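Local coordinates for CELL WALL surface anchor family protein (PDB 2WW8), which probably mediates attachment of the bacterium to host cells as the adhesin of the pneumococcal pilus, using a metal-binding domain that resembles the inserted domain of integrins, at residues Val227-Asp232 and Arg256-Lys261; Arg269-Thr274 and Asp367-Gln372; Lys361-Ala366 and Asp517-Tyr522; Gln379-His384 and His584-Glu589. All coordinates share one frame; numbering follows the deposited sequence.

Contact 1 of 4, residues Val227-Asp232 and Arg256-Lys261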
loop_
_atom_site.group_PDB
_atom_site.type_symbol
_atom_site.label_atom_id
_atom_site.label_comp_id
_atom_site.label_asym_id
_atom_site.label_seq_id
_atom_site.Cartn_x
_atom_site.Cartn_y
_atom_site.Cartn_z
ATOM N N VAL A 227 -20.338 18.152 -21.870
ATOM C CA VAL A 227 -20.364 17.042 -22.801
ATOM C C VAL A 227 -21.629 16.191 -22.610
ATOM O O VAL A 227 -21.943 15.788 -21.504
ATOM C CB VAL A 227 -19.124 16.119 -22.614
ATOM C CG1 VAL A 227 -19.146 15.053 -23.672
ATOM C CG2 VAL A 227 -17.780 16.952 -22.659
ATOM N N VAL A 228 -22.340 15.906 -23.704
ATOM C CA VAL A 228 -23.394 14.888 -23.632
ATOM C C VAL A 228 -22.922 13.640 -24.423
ATOM O O VAL A 228 -22.414 13.734 -25.550
ATOM C CB VAL A 228 -24.686 15.388 -24.294
ATOM C CG1 VAL A 228 -25.783 14.245 -24.271
ATOM C CG2 VAL A 228 -25.193 16.715 -23.562
ATOM N N ILE A 229 -23.082 12.474 -23.822
ATOM C CA ILE A 229 -22.811 11.210 -24.576
ATOM C C ILE A 229 -24.133 10.578 -24.979
ATOM O O ILE A 229 -24.990 10.399 -24.107
ATOM C CB ILE A 229 -22.025 10.239 -23.726
ATOM C CG1 ILE A 229 -20.679 10.873 -23.454
ATOM C CG2 ILE A 229 -21.919 8.839 -24.400
ATOM C CD1 ILE A 229 -19.812 10.094 -22.497
ATOM N N LEU A 230 -24.322 10.300 -26.264
ATOM C CA LEU A 230 -25.556 9.650 -26.692
ATOM C C LEU A 230 -25.195 8.225 -27.038
ATOM O O LEU A 230 -24.263 8.010 -27.795
ATOM C CB LEU A 230 -26.083 10.201 -28.022
ATOM C CG LEU A 230 -26.522 11.663 -28.093
ATOM C CD1 LEU A 230 -27.026 12.019 -29.489
ATOM C CD2 LEU A 230 -27.664 11.796 -27.083
ATOM N N LEU A 231 -25.925 7.263 -26.497
ATOM C CA LEU A 231 -25.473 5.895 -26.636
ATOM C C LEU A 231 -26.657 5.014 -27.125
ATOM O O LEU A 231 -27.680 4.907 -26.433
ATOM C CB LEU A 231 -25.002 5.408 -25.272
ATOM C CG LEU A 231 -24.648 3.899 -25.200
ATOM C CD1 LEU A 231 -23.551 3.513 -26.210
ATOM C CD2 LEU A 231 -24.193 3.519 -23.721
ATOM N N ASP A 232 -26.514 4.465 -28.322
ATOM C CA ASP A 232 -27.492 3.543 -28.930
ATOM C C ASP A 232 -27.581 2.241 -28.120
ATOM O O ASP A 232 -26.580 1.553 -27.856
ATOM C CB ASP A 232 -27.065 3.402 -30.426
ATOM C CG ASP A 232 -27.918 2.450 -31.277
ATOM O OD1 ASP A 232 -28.667 1.596 -30.747
ATOM O OD2 ASP A 232 -27.761 2.622 -32.519
ATOM N N ARG A 256 -17.759 4.409 -20.274
ATOM C CA ARG A 256 -17.257 4.574 -18.913
ATOM C C ARG A 256 -15.831 5.132 -18.916
ATOM O O ARG A 256 -15.580 5.987 -18.061
ATOM C CB ARG A 256 -17.315 3.303 -18.061
ATOM C CG ARG A 256 -18.787 2.872 -17.802
ATOM C CD ARG A 256 -18.787 1.495 -17.116
ATOM N NE ARG A 256 -20.188 1.266 -16.793
ATOM C CZ ARG A 256 -20.743 0.097 -16.505
ATOM N NH1 ARG A 256 -19.974 -0.996 -16.477
ATOM N NH2 ARG A 256 -22.055 0.069 -16.230
ATOM N N SER A 257 -14.955 4.640 -19.805
ATOM C CA SER A 257 -13.560 5.118 -19.814
ATOM C C SER A 257 -13.470 6.548 -20.323
ATOM O O SER A 257 -12.706 7.324 -19.777
ATOM C CB SER A 257 -12.569 4.240 -20.574
ATOM O OG SER A 257 -11.322 4.915 -20.564
ATOM N N LEU A 258 -14.263 6.888 -21.328
ATOM C CA LEU A 258 -14.348 8.254 -21.823
ATOM C C LEU A 258 -14.859 9.231 -20.727
ATOM O O LEU A 258 -14.323 10.317 -20.542
ATOM C CB LEU A 258 -15.247 8.331 -23.077
ATOM C CG LEU A 258 -15.476 9.743 -23.647
ATOM C CD1 LEU A 258 -14.155 10.355 -24.119
ATOM C CD2 LEU A 258 -16.531 9.780 -24.748
ATOM N N ILE A 259 -15.884 8.831 -19.981
ATOM C CA ILE A 259 -16.344 9.598 -18.835
ATOM C C ILE A 259 -15.152 9.833 -17.885
ATOM O O ILE A 259 -14.936 10.980 -17.468
ATOM C CB ILE A 259 -17.497 8.875 -18.126
ATOM C CG1 ILE A 259 -18.710 8.904 -19.068
ATOM C CG2 ILE A 259 -17.794 9.532 -16.794
ATOM C CD1 ILE A 259 -19.831 7.974 -18.599
ATOM N N ASP A 260 -14.396 8.787 -17.539
ATOM C CA ASP A 260 -13.221 8.967 -16.656
ATOM C C ASP A 260 -12.249 9.998 -17.228
ATOM O O ASP A 260 -11.683 10.755 -16.454
ATOM C CB ASP A 260 -12.376 7.708 -16.385
ATOM C CG ASP A 260 -13.095 6.642 -15.566
ATOM O OD1 ASP A 260 -14.004 6.983 -14.787
ATOM O OD2 ASP A 260 -12.786 5.423 -15.700
ATOM N N LYS A 261 -11.973 9.985 -18.523
ATOM C CA LYS A 261 -11.021 10.929 -19.105
ATOM C C LYS A 261 -11.601 12.348 -19.079
ATOM O O LYS A 261 -10.910 13.279 -18.684
ATOM C CB LYS A 261 -10.725 10.573 -20.566
ATOM C CG LYS A 261 -9.874 9.322 -20.703
ATOM C CD LYS A 261 -9.708 9.029 -22.194
ATOM C CE LYS A 261 -9.720 7.514 -22.455
ATOM N NZ LYS A 261 -8.453 7.060 -21.923
#
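No flat group takes part where Ile229 meets Leu258 and Ile259, so there are no ring faces or edges to assign: all three side chains are branched and aliphatic. The reach comes from Ile229. Its CG1 lies anti to the carbonyl carbon (chi1 -64°) and its chain is extended beyond that, which sends CD1 out from the strand to the helix. There Ile229 CD1 sits 3.8 Å from Ile259 CG1 and 4.0 Å from Leu258 CD2. One methyl thus rests against two consecutive helix residues. Ile229 and Leu258 run alongside each other in opposed senses, while Ile259 comes across Ile229 at a slant. Strand 225-232, helix 247-263 and strand 269-275 form a beta-alpha-beta crossover in a parallel sheet of the von Willebrand A (integrin I) type. Side chains alternate along the strand: Ile229 serves this helix, while Val228 and Leu230 pack on helix 359-373. Leu258 also touches Phe383 of the neighbouring strand. The strand ends at Asp232, the first residue of a DxSxS sequence whose serines, Ser234 and Ser236, bind magnesium, and its OD1 is hydrogen-bonded to Ser234 OG.

Contact 2 of 4, residues Arg269-Thr274 and Asp367-Gln372. With CA (calcium ion), chain C.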
loop_
_atom_site.group_PDB
_atom_site.type_symbol
_atom_site.label_atom_id
_atom_site.label_comp_id
_atom_site.label_asym_id
_atom_site.label_seq_id
_atom_site.Cartn_x
_atom_site.Cartn_y
_atom_site.Cartn_z
ATOM N N ARG A 269 -18.080 18.837 -17.311
ATOM C CA ARG A 269 -19.303 18.226 -16.840
ATOM C C ARG A 269 -19.785 17.262 -17.923
ATOM O O ARG A 269 -19.501 17.489 -19.099
ATOM C CB ARG A 269 -20.372 19.289 -16.560
ATOM C CG ARG A 269 -20.184 20.085 -15.253
ATOM C CD ARG A 269 -20.796 21.461 -15.587
ATOM N NE ARG A 269 -22.192 21.539 -15.238
ATOM C CZ ARG A 269 -23.149 22.203 -15.888
ATOM N NH1 ARG A 269 -22.979 22.873 -17.009
ATOM N NH2 ARG A 269 -24.370 22.186 -15.386
ATOM N N VAL A 270 -20.493 16.195 -17.533
ATOM C CA VAL A 270 -20.994 15.167 -18.458
ATOM C C VAL A 270 -22.450 14.795 -18.139
ATOM O O VAL A 270 -22.874 14.834 -16.956
ATOM C CB VAL A 270 -20.104 13.863 -18.398
ATOM C CG1 VAL A 270 -18.773 14.124 -19.024
ATOM C CG2 VAL A 270 -19.940 13.302 -16.993
ATOM N N ALA A 271 -23.178 14.393 -19.167
ATOM C CA ALA A 271 -24.512 13.821 -19.042
ATOM C C ALA A 271 -24.553 12.641 -20.024
ATOM O O ALA A 271 -23.698 12.540 -20.878
ATOM C CB ALA A 271 -25.524 14.884 -19.481
ATOM N N LEU A 272 -25.566 11.776 -19.940
ATOM C CA LEU A 272 -25.617 10.490 -20.634
ATOM C C LEU A 272 -27.059 10.306 -21.084
ATOM O O LEU A 272 -28.020 10.427 -20.289
ATOM C CB LEU A 272 -25.190 9.350 -19.680
ATOM C CG LEU A 272 -25.545 7.925 -20.190
ATOM C CD1 LEU A 272 -24.695 7.584 -21.443
ATOM C CD2 LEU A 272 -25.345 6.926 -19.005
ATOM N N VAL A 273 -27.212 10.078 -22.384
ATOM C CA VAL A 273 -28.522 9.793 -22.943
ATOM C C VAL A 273 -28.408 8.435 -23.640
ATOM O O VAL A 273 -27.705 8.315 -24.659
ATOM C CB VAL A 273 -28.986 10.858 -23.952
ATOM C CG1 VAL A 273 -30.363 10.490 -24.618
ATOM C CG2 VAL A 273 -29.070 12.296 -23.284
ATOM N N THR A 274 -29.153 7.458 -23.134
ATOM C CA THR A 274 -29.272 6.173 -23.802
ATOM C C THR A 274 -30.605 6.094 -24.547
ATOM O O THR A 274 -31.654 6.504 -24.003
ATOM C CB THR A 274 -29.123 5.052 -22.788
ATOM O OG1 THR A 274 -27.752 5.070 -22.321
ATOM C CG2 THR A 274 -29.395 3.650 -23.433
ATOM N N ASP A 367 -29.446 18.272 -27.567
ATOM C CA ASP A 367 -29.598 19.736 -27.745
ATOM C C ASP A 367 -30.339 20.374 -26.558
ATOM O O ASP A 367 -29.926 21.433 -26.100
ATOM C CB ASP A 367 -30.390 19.969 -29.044
ATOM C CG ASP A 367 -30.394 21.413 -29.484
ATOM O OD1 ASP A 367 -29.412 22.128 -29.270
ATOM O OD2 ASP A 367 -31.371 21.853 -30.101
ATOM N N GLU A 368 -31.388 19.720 -26.037
ATOM C CA GLU A 368 -32.105 20.203 -24.856
ATOM C C GLU A 368 -31.214 20.337 -23.623
ATOM O O GLU A 368 -31.191 21.391 -22.960
ATOM C CB GLU A 368 -33.313 19.283 -24.536
ATOM C CG GLU A 368 -34.048 19.613 -23.269
ATOM C CD GLU A 368 -35.313 18.726 -23.106
ATOM O OE1 GLU A 368 -35.505 17.658 -23.740
ATOM O OE2 GLU A 368 -36.194 19.132 -22.340
ATOM N N ILE A 369 -30.471 19.285 -23.297
ATOM C CA ILE A 369 -29.543 19.343 -22.167
ATOM C C ILE A 369 -28.525 20.489 -22.312
ATOM O O ILE A 369 -28.325 21.247 -21.373
ATOM C CB ILE A 369 -28.811 17.994 -21.953
ATOM C CG1 ILE A 369 -29.869 16.970 -21.509
ATOM C CG2 ILE A 369 -27.597 18.145 -20.987
ATOM C CD1 ILE A 369 -29.306 15.586 -21.501
ATOM N N LEU A 370 -27.852 20.578 -23.452
ATOM C CA LEU A 370 -26.835 21.656 -23.654
ATOM C C LEU A 370 -27.494 23.036 -23.669
ATOM O O LEU A 370 -27.007 23.960 -23.008
ATOM C CB LEU A 370 -26.109 21.367 -24.952
ATOM C CG LEU A 370 -25.166 20.172 -24.895
ATOM C CD1 LEU A 370 -24.750 19.839 -26.311
ATOM C CD2 LEU A 370 -23.906 20.491 -23.945
ATOM N N THR A 371 -28.645 23.162 -24.340
ATOM C CA THR A 371 -29.332 24.443 -24.354
ATOM C C THR A 371 -29.701 24.879 -22.913
ATOM O O THR A 371 -29.545 26.035 -22.503
ATOM C CB THR A 371 -30.547 24.412 -25.351
ATOM O OG1 THR A 371 -30.033 24.230 -26.689
ATOM C CG2 THR A 371 -31.249 25.787 -25.311
ATOM N N GLN A 372 -30.261 23.942 -22.155
ATOM C CA GLN A 372 -30.832 24.297 -20.858
ATOM C C GLN A 372 -29.787 24.327 -19.765
ATOM O O GLN A 372 -29.902 25.138 -18.857
ATOM C CB GLN A 372 -31.921 23.320 -20.466
ATOM C CG GLN A 372 -33.121 23.574 -21.379
ATOM C CD GLN A 372 -34.247 22.700 -20.951
ATOM O OE1 GLN A 372 -34.102 21.968 -19.967
ATOM N NE2 GLN A 372 -35.360 22.742 -21.667
HETATM CA CA CA C . -30.448 23.957 -30.810
HETATM O O HOH W 1 -30.629 25.409 -28.884
HETATM O O HOH W 2 -32.716 24.428 -31.355
HETATM O O HOH W 3 -30.508 25.994 -32.180
#
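Strand 269-274 and helix 367-372 come nearest at Ala271 and Ile369, whose CA atoms are 8.1 Å apart, and no hydrogen bond joins them. Ile369 fills the gap with two branches. Its CG2 lies 4.1 Å from Ala271 CB, and its CD1 lies 3.7 Å from Val273 CG2. Placing CG1 anti to the carbonyl carbon (chi1 -67°) lets Ile369 aim one branch at each strand residue. Helix 359-373 packs here on an edge strand of the parallel sheet of the integrin I-like domain, and Ile369 also touches Val228 on the next strand and Leu324. Asp367 belongs to the calcium site. Its carboxylate is bidentate, with OD1 2.6 Å and OD2 2.4 Å from the calcium ion. Three waters also bind the metal, and Asn526 O and Asp530 OD2 complete the site. Thr371, one turn on, is second shell. Its OG1 donates to Asp367 O at 2.9 Å, from 40° above the carbonyl plane, and Thr371 N grips the same oxygen a second time. Thr371 OG1 in turn accepts a hydrogen bond from water 1 (2.6 Å), which is itself a calcium ligand.

Contact 3 of 4, residues Lys361-Ala366 and Asp517-Tyr522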
loop_
_atom_site.group_PDB
_atom_site.type_symbol
_atom_site.label_atom_id
_atom_site.label_comp_id
_atom_site.label_asym_id
_atom_site.label_seq_id
_atom_site.Cartn_x
_atom_site.Cartn_y
_atom_site.Cartn_z
ATOM N N LYS A 361 -34.759 11.794 -31.856
ATOM C CA LYS A 361 -35.188 12.032 -30.492
ATOM C C LYS A 361 -33.976 12.121 -29.544
ATOM O O LYS A 361 -33.948 12.915 -28.582
ATOM C CB LYS A 361 -36.179 10.915 -30.060
ATOM C CG LYS A 361 -36.833 11.113 -28.660
ATOM C CD LYS A 361 -37.972 10.071 -28.398
ATOM C CE LYS A 361 -38.854 10.574 -27.208
ATOM N NZ LYS A 361 -39.980 9.634 -26.928
ATOM N N ALA A 362 -32.968 11.320 -29.835
ATOM C CA ALA A 362 -31.754 11.347 -29.064
ATOM C C ALA A 362 -30.997 12.654 -29.288
ATOM O O ALA A 362 -30.505 13.219 -28.328
ATOM C CB ALA A 362 -30.846 10.177 -29.499
ATOM N N LEU A 363 -30.841 13.068 -30.545
ATOM C CA LEU A 363 -30.185 14.336 -30.879
ATOM C C LEU A 363 -30.970 15.477 -30.207
ATOM O O LEU A 363 -30.378 16.408 -29.659
ATOM C CB LEU A 363 -30.149 14.498 -32.410
ATOM C CG LEU A 363 -29.154 13.605 -33.147
ATOM C CD1 LEU A 363 -29.455 13.652 -34.676
ATOM C CD2 LEU A 363 -27.675 13.929 -32.838
ATOM N N MET A 364 -32.303 15.423 -30.248
ATOM C CA MET A 364 -33.117 16.390 -29.520
ATOM C C MET A 364 -32.855 16.515 -28.031
ATOM O O MET A 364 -32.792 17.635 -27.516
ATOM C CB MET A 364 -34.634 16.256 -29.758
ATOM C CG MET A 364 -35.013 16.507 -31.174
ATOM S SD MET A 364 -36.646 15.848 -31.602
ATOM C CE MET A 364 -37.708 16.595 -30.297
ATOM N N LYS A 365 -32.707 15.374 -27.354
ATOM C CA LYS A 365 -32.409 15.332 -25.949
ATOM C C LYS A 365 -31.009 15.938 -25.714
ATOM O O LYS A 365 -30.874 16.701 -24.791
ATOM C CB LYS A 365 -32.514 13.897 -25.399
ATOM C CG LYS A 365 -32.310 13.907 -23.858
ATOM C CD LYS A 365 -33.252 14.914 -23.187
ATOM C CE LYS A 365 -34.582 14.270 -22.877
ATOM N NZ LYS A 365 -35.435 15.262 -22.167
ATOM N N ALA A 366 -29.991 15.632 -26.520
ATOM C CA ALA A 366 -28.667 16.273 -26.332
ATOM C C ALA A 366 -28.765 17.797 -26.528
ATOM O O ALA A 366 -28.254 18.564 -25.723
ATOM C CB ALA A 366 -27.638 15.722 -27.307
ATOM N N ASP A 517 -33.528 11.722 -44.165
ATOM C CA ASP A 517 -33.770 13.083 -44.594
ATOM C C ASP A 517 -34.371 13.966 -43.487
ATOM O O ASP A 517 -33.823 15.045 -43.256
ATOM C CB ASP A 517 -34.579 13.205 -45.905
ATOM C CG ASP A 517 -33.816 12.697 -47.110
ATOM O OD1 ASP A 517 -32.579 12.816 -47.078
ATOM O OD2 ASP A 517 -34.432 12.182 -48.080
ATOM N N PRO A 518 -35.482 13.551 -42.855
ATOM C CA PRO A 518 -35.954 14.383 -41.783
ATOM C C PRO A 518 -35.002 14.529 -40.607
ATOM O O PRO A 518 -34.968 15.627 -40.004
ATOM C CB PRO A 518 -37.277 13.731 -41.348
ATOM C CG PRO A 518 -37.159 12.318 -41.849
ATOM C CD PRO A 518 -36.439 12.468 -43.157
ATOM N N THR A 519 -34.275 13.456 -40.268
ATOM C CA THR A 519 -33.325 13.546 -39.170
ATOM C C THR A 519 -32.209 14.542 -39.520
ATOM O O THR A 519 -31.818 15.373 -38.683
ATOM C CB THR A 519 -32.785 12.160 -38.790
ATOM O OG1 THR A 519 -33.900 11.278 -38.547
ATOM C CG2 THR A 519 -31.837 12.313 -37.575
ATOM N N ARG A 520 -31.711 14.467 -40.755
ATOM C CA ARG A 520 -30.686 15.357 -41.223
ATOM C C ARG A 520 -31.162 16.813 -41.327
ATOM O O ARG A 520 -30.458 17.744 -40.906
ATOM C CB ARG A 520 -30.146 14.866 -42.588
ATOM C CG ARG A 520 -29.216 15.820 -43.229
ATOM C CD ARG A 520 -28.569 15.188 -44.497
ATOM N NE ARG A 520 -29.615 14.848 -45.451
ATOM C CZ ARG A 520 -30.095 15.688 -46.369
ATOM N NH1 ARG A 520 -29.660 16.940 -46.474
ATOM N NH2 ARG A 520 -31.028 15.260 -47.197
ATOM N N TRP A 521 -32.360 17.051 -41.850
ATOM C CA TRP A 521 -32.917 18.389 -41.845
ATOM C C TRP A 521 -33.130 18.933 -40.433
ATOM O O TRP A 521 -32.917 20.155 -40.211
ATOM C CB TRP A 521 -34.239 18.407 -42.638
ATOM C CG TRP A 521 -34.049 18.093 -44.068
ATOM C CD1 TRP A 521 -32.965 18.379 -44.840
ATOM C CD2 TRP A 521 -35.016 17.503 -44.940
ATOM N NE1 TRP A 521 -33.190 17.973 -46.134
ATOM C CE2 TRP A 521 -34.428 17.400 -46.211
ATOM C CE3 TRP A 521 -36.301 17.004 -44.749
ATOM C CZ2 TRP A 521 -35.105 16.856 -47.306
ATOM C CZ3 TRP A 521 -36.974 16.446 -45.835
ATOM C CH2 TRP A 521 -36.378 16.376 -47.077
ATOM N N TYR A 522 -33.574 18.052 -39.529
ATOM C CA TYR A 522 -33.712 18.382 -38.111
ATOM C C TYR A 522 -32.328 18.892 -37.591
ATOM O O TYR A 522 -32.206 19.943 -36.931
ATOM C CB TYR A 522 -34.206 17.235 -37.223
ATOM C CG TYR A 522 -33.806 17.563 -35.771
ATOM C CD1 TYR A 522 -34.455 18.548 -35.015
ATOM C CD2 TYR A 522 -32.689 16.957 -35.209
ATOM C CE1 TYR A 522 -34.006 18.851 -33.722
ATOM C CE2 TYR A 522 -32.216 17.256 -33.924
ATOM C CZ TYR A 522 -32.920 18.193 -33.207
ATOM O OH TYR A 522 -32.472 18.533 -31.954
#
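Tyr522, Leu363 and Met364 bury most of the surface here, between two helices that run nearly parallel (13°) with axes 10.8 Å apart. Tyr522 reaches across from helix 516-526. Its CG is anti to the backbone N (chi1 159°), which carries the ring to the backbone of helix 359-373, where OH lies 3.3 Å from Met364 CA. Leu363 meets the ring at its edge, close to the ring plane, with CB 3.8 Å from Tyr522 CE2. Met364 crosses the tyrosine at a slant. Its CG makes the close approach, 3.4 Å from Tyr522 CZ. Farther along the chain the sulfur stands above the ring face: SD is 4.8 Å from the centroid and 21° off the normal, a distant Met-aromatic contact. One turn back, Leu363 CD1 touches Thr519 CG2 at 4.0 Å, the two side chains crossing at about a right angle. Thr519 meets Leu363 through its methyl; its OG1 is hydrogen-bonded to His515 O. Leu363 also packs on Leu230 of the central sheet, and Tyr522 on Asp367, a calcium ligand. Helix 516-526 supplies another ligand, Asn526. No hydrogen bond or salt bridge crosses between the two segments, so their cohesion rests mainly on van der Waals packing, with the distant sulfur a minor addition; the nearby calcium probably adds a polar link through Asp367 and Asn526.

Contact 4 of 4, residues Gln379-His384 and His584-Glu589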
loop_
_atom_site.group_PDB
_atom_site.type_symbol
_atom_site.label_atom_id
_atom_site.label_comp_id
_atom_site.label_asym_id
_atom_site.label_seq_id
_atom_site.Cartn_x
_atom_site.Cartn_y
_atom_site.Cartn_z
ATOM N N GLN A 379 -16.968 24.733 -23.842
ATOM C CA GLN A 379 -16.970 24.121 -25.138
ATOM C C GLN A 379 -18.012 22.998 -25.077
ATOM O O GLN A 379 -17.900 22.125 -24.216
ATOM C CB GLN A 379 -15.618 23.465 -25.377
ATOM C CG GLN A 379 -15.493 22.966 -26.843
ATOM C CD GLN A 379 -14.017 22.701 -27.261
ATOM O OE1 GLN A 379 -13.076 22.893 -26.466
ATOM N NE2 GLN A 379 -13.818 22.225 -28.519
ATOM N N LYS A 380 -18.995 23.015 -25.966
ATOM C CA LYS A 380 -20.147 22.076 -25.840
ATOM C C LYS A 380 -19.943 20.941 -26.832
ATOM O O LYS A 380 -19.681 21.194 -28.002
ATOM C CB LYS A 380 -21.488 22.792 -26.080
ATOM C CG LYS A 380 -21.730 23.820 -24.948
ATOM C CD LYS A 380 -22.206 25.163 -25.424
ATOM C CE LYS A 380 -22.383 26.208 -24.341
ATOM N NZ LYS A 380 -21.293 27.213 -24.089
ATOM N N VAL A 381 -19.995 19.691 -26.355
ATOM C CA VAL A 381 -19.591 18.531 -27.140
ATOM C C VAL A 381 -20.671 17.454 -27.045
ATOM O O VAL A 381 -21.228 17.252 -25.976
ATOM C CB VAL A 381 -18.225 17.984 -26.617
ATOM C CG1 VAL A 381 -17.660 16.782 -27.476
ATOM C CG2 VAL A 381 -17.174 19.153 -26.548
ATOM N N ILE A 382 -20.931 16.765 -28.153
ATOM C CA ILE A 382 -21.674 15.503 -28.154
ATOM C C ILE A 382 -20.772 14.421 -28.734
ATOM O O ILE A 382 -20.151 14.637 -29.814
ATOM C CB ILE A 382 -22.964 15.655 -29.026
ATOM C CG1 ILE A 382 -23.846 16.801 -28.442
ATOM C CG2 ILE A 382 -23.697 14.338 -29.282
ATOM C CD1 ILE A 382 -24.875 17.306 -29.476
ATOM N N PHE A 383 -20.660 13.329 -27.967
ATOM C CA PHE A 383 -20.137 12.046 -28.482
ATOM C C PHE A 383 -21.346 11.089 -28.712
ATOM O O PHE A 383 -22.068 10.748 -27.791
ATOM C CB PHE A 383 -19.158 11.424 -27.454
ATOM C CG PHE A 383 -17.837 12.112 -27.364
ATOM C CD1 PHE A 383 -16.803 11.758 -28.218
ATOM C CD2 PHE A 383 -17.619 13.105 -26.388
ATOM C CE1 PHE A 383 -15.554 12.406 -28.103
ATOM C CE2 PHE A 383 -16.401 13.729 -26.276
ATOM C CZ PHE A 383 -15.357 13.390 -27.121
ATOM N N HIS A 384 -21.555 10.669 -29.939
ATOM C CA HIS A 384 -22.682 9.828 -30.242
ATOM C C HIS A 384 -22.133 8.468 -30.726
ATOM O O HIS A 384 -21.394 8.371 -31.739
ATOM C CB HIS A 384 -23.388 10.472 -31.404
ATOM C CG HIS A 384 -24.638 9.742 -31.820
ATOM N ND1 HIS A 384 -25.395 10.151 -32.893
ATOM C CD2 HIS A 384 -25.308 8.708 -31.260
ATOM C CE1 HIS A 384 -26.440 9.344 -33.025
ATOM N NE2 HIS A 384 -26.404 8.458 -32.050
ATOM N N HIS A 584 -8.936 13.650 -28.313
ATOM C CA HIS A 584 -7.667 14.286 -28.530
ATOM C C HIS A 584 -7.744 15.335 -29.657
ATOM O O HIS A 584 -6.764 16.007 -29.901
ATOM C CB HIS A 584 -6.525 13.276 -28.762
ATOM C CG HIS A 584 -6.066 12.574 -27.525
ATOM N ND1 HIS A 584 -6.769 11.539 -26.945
ATOM C CD2 HIS A 584 -4.960 12.742 -26.759
ATOM C CE1 HIS A 584 -6.130 11.105 -25.871
ATOM N NE2 HIS A 584 -5.035 11.827 -25.736
ATOM N N THR A 585 -8.865 15.551 -30.334
ATOM C CA THR A 585 -8.811 16.684 -31.251
ATOM C C THR A 585 -9.177 17.956 -30.475
ATOM O O THR A 585 -9.049 19.044 -31.002
ATOM C CB THR A 585 -9.752 16.533 -32.475
ATOM O OG1 THR A 585 -11.113 16.576 -32.016
ATOM C CG2 THR A 585 -9.479 15.241 -33.257
ATOM N N ILE A 586 -9.688 17.833 -29.256
ATOM C CA ILE A 586 -10.104 19.013 -28.513
ATOM C C ILE A 586 -9.303 19.188 -27.230
ATOM O O ILE A 586 -9.397 20.251 -26.613
ATOM C CB ILE A 586 -11.627 19.057 -28.239
ATOM C CG1 ILE A 586 -12.094 17.871 -27.418
ATOM C CG2 ILE A 586 -12.333 19.116 -29.606
ATOM C CD1 ILE A 586 -13.595 17.806 -27.293
ATOM N N VAL A 587 -8.506 18.188 -26.854
ATOM C CA VAL A 587 -7.597 18.382 -25.712
ATOM C C VAL A 587 -6.176 17.989 -26.155
ATOM O O VAL A 587 -6.031 17.100 -27.040
ATOM C CB VAL A 587 -8.068 17.577 -24.450
ATOM C CG1 VAL A 587 -9.470 17.999 -24.002
ATOM C CG2 VAL A 587 -8.084 16.048 -24.706
ATOM N N THR A 588 -5.152 18.534 -25.517
ATOM C CA THR A 588 -3.821 17.883 -25.569
ATOM C C THR A 588 -3.506 17.130 -24.263
ATOM O O THR A 588 -3.874 17.532 -23.178
ATOM C CB THR A 588 -2.664 18.895 -25.805
ATOM O OG1 THR A 588 -2.303 19.495 -24.556
ATOM C CG2 THR A 588 -3.043 20.014 -26.785
ATOM N N GLU A 589 -2.809 16.015 -24.339
ATOM C CA GLU A 589 -2.619 15.227 -23.164
ATOM C C GLU A 589 -1.184 15.513 -22.655
ATOM O O GLU A 589 -0.260 15.637 -23.476
ATOM C CB GLU A 589 -2.856 13.793 -23.597
ATOM C CG GLU A 589 -2.166 12.817 -22.778
ATOM C CD GLU A 589 -2.315 11.369 -23.234
ATOM O OE1 GLU A 589 -3.285 10.989 -23.935
ATOM O OE2 GLU A 589 -1.414 10.594 -22.844
HETATM O O HOH W 4 -10.535 22.483 -27.278
#
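The parallel sheet of the integrin I-like domain here meets the connection that follows helix 575-583: Gln379 and Val381, at the start of a central strand, touch Ile586. Val381 and Ile586 reach toward each other tip to tip, with Val381 CG2 3.9 Å from Ile586 CD1. Ile586 CG1 sits between the backbone N and the carbonyl carbon (chi1 61°), the crowded position, which turns CG2 toward the glutamine. The glutamine amide comes across Ile586 at a slant, Gln379 NE2 lying 3.6 Å from Ile586 CG2. That nitrogen has its polar partner in Asp533 OD2. The amide oxygen is bridged by water: water 4 donates to Gln379 OE1 at 2.7 Å and to Ile586 O at 2.6 Å. Phe535 of the adjoining strand touches both Val381 and Ile586. Within 584-589, His584 NE2 donates to Glu589 OE1 at 2.6 Å and 160°. The oxygen is met on its anti side, near the imidazole plane. The bond ties the start of the connection, just after helix 575-583, to the strand. Strand 587-591 pairs antiparallel with strand 203-218. This pairing of strands leading into and out of the domain is consistent with an I-like domain inserted into a beta-rich domain.

All four contacts are largely buried. Contacts 1 to 3 lie within the integrin I-like domain; contact 4 lies at its edge. Contacts 1, 2 and 4 reach the same parallel sheet; their strands 269-275, 225-232 and 379-386 are neighbours in that order. Contact 1 holds helix 247-263 on one face, and contact 2 holds helix 359-373 on the other. Contact 3 shares that second helix and adds helix 516-526 as an outer layer. The two sheet-helix contacts are purely aliphatic across their segments. Contact 3 introduces an aromatic ring and sulfur close to the calcium site that contact 2 includes. Contact 4, where the chain probably leaves the domain, alone has a water bridge between its segments.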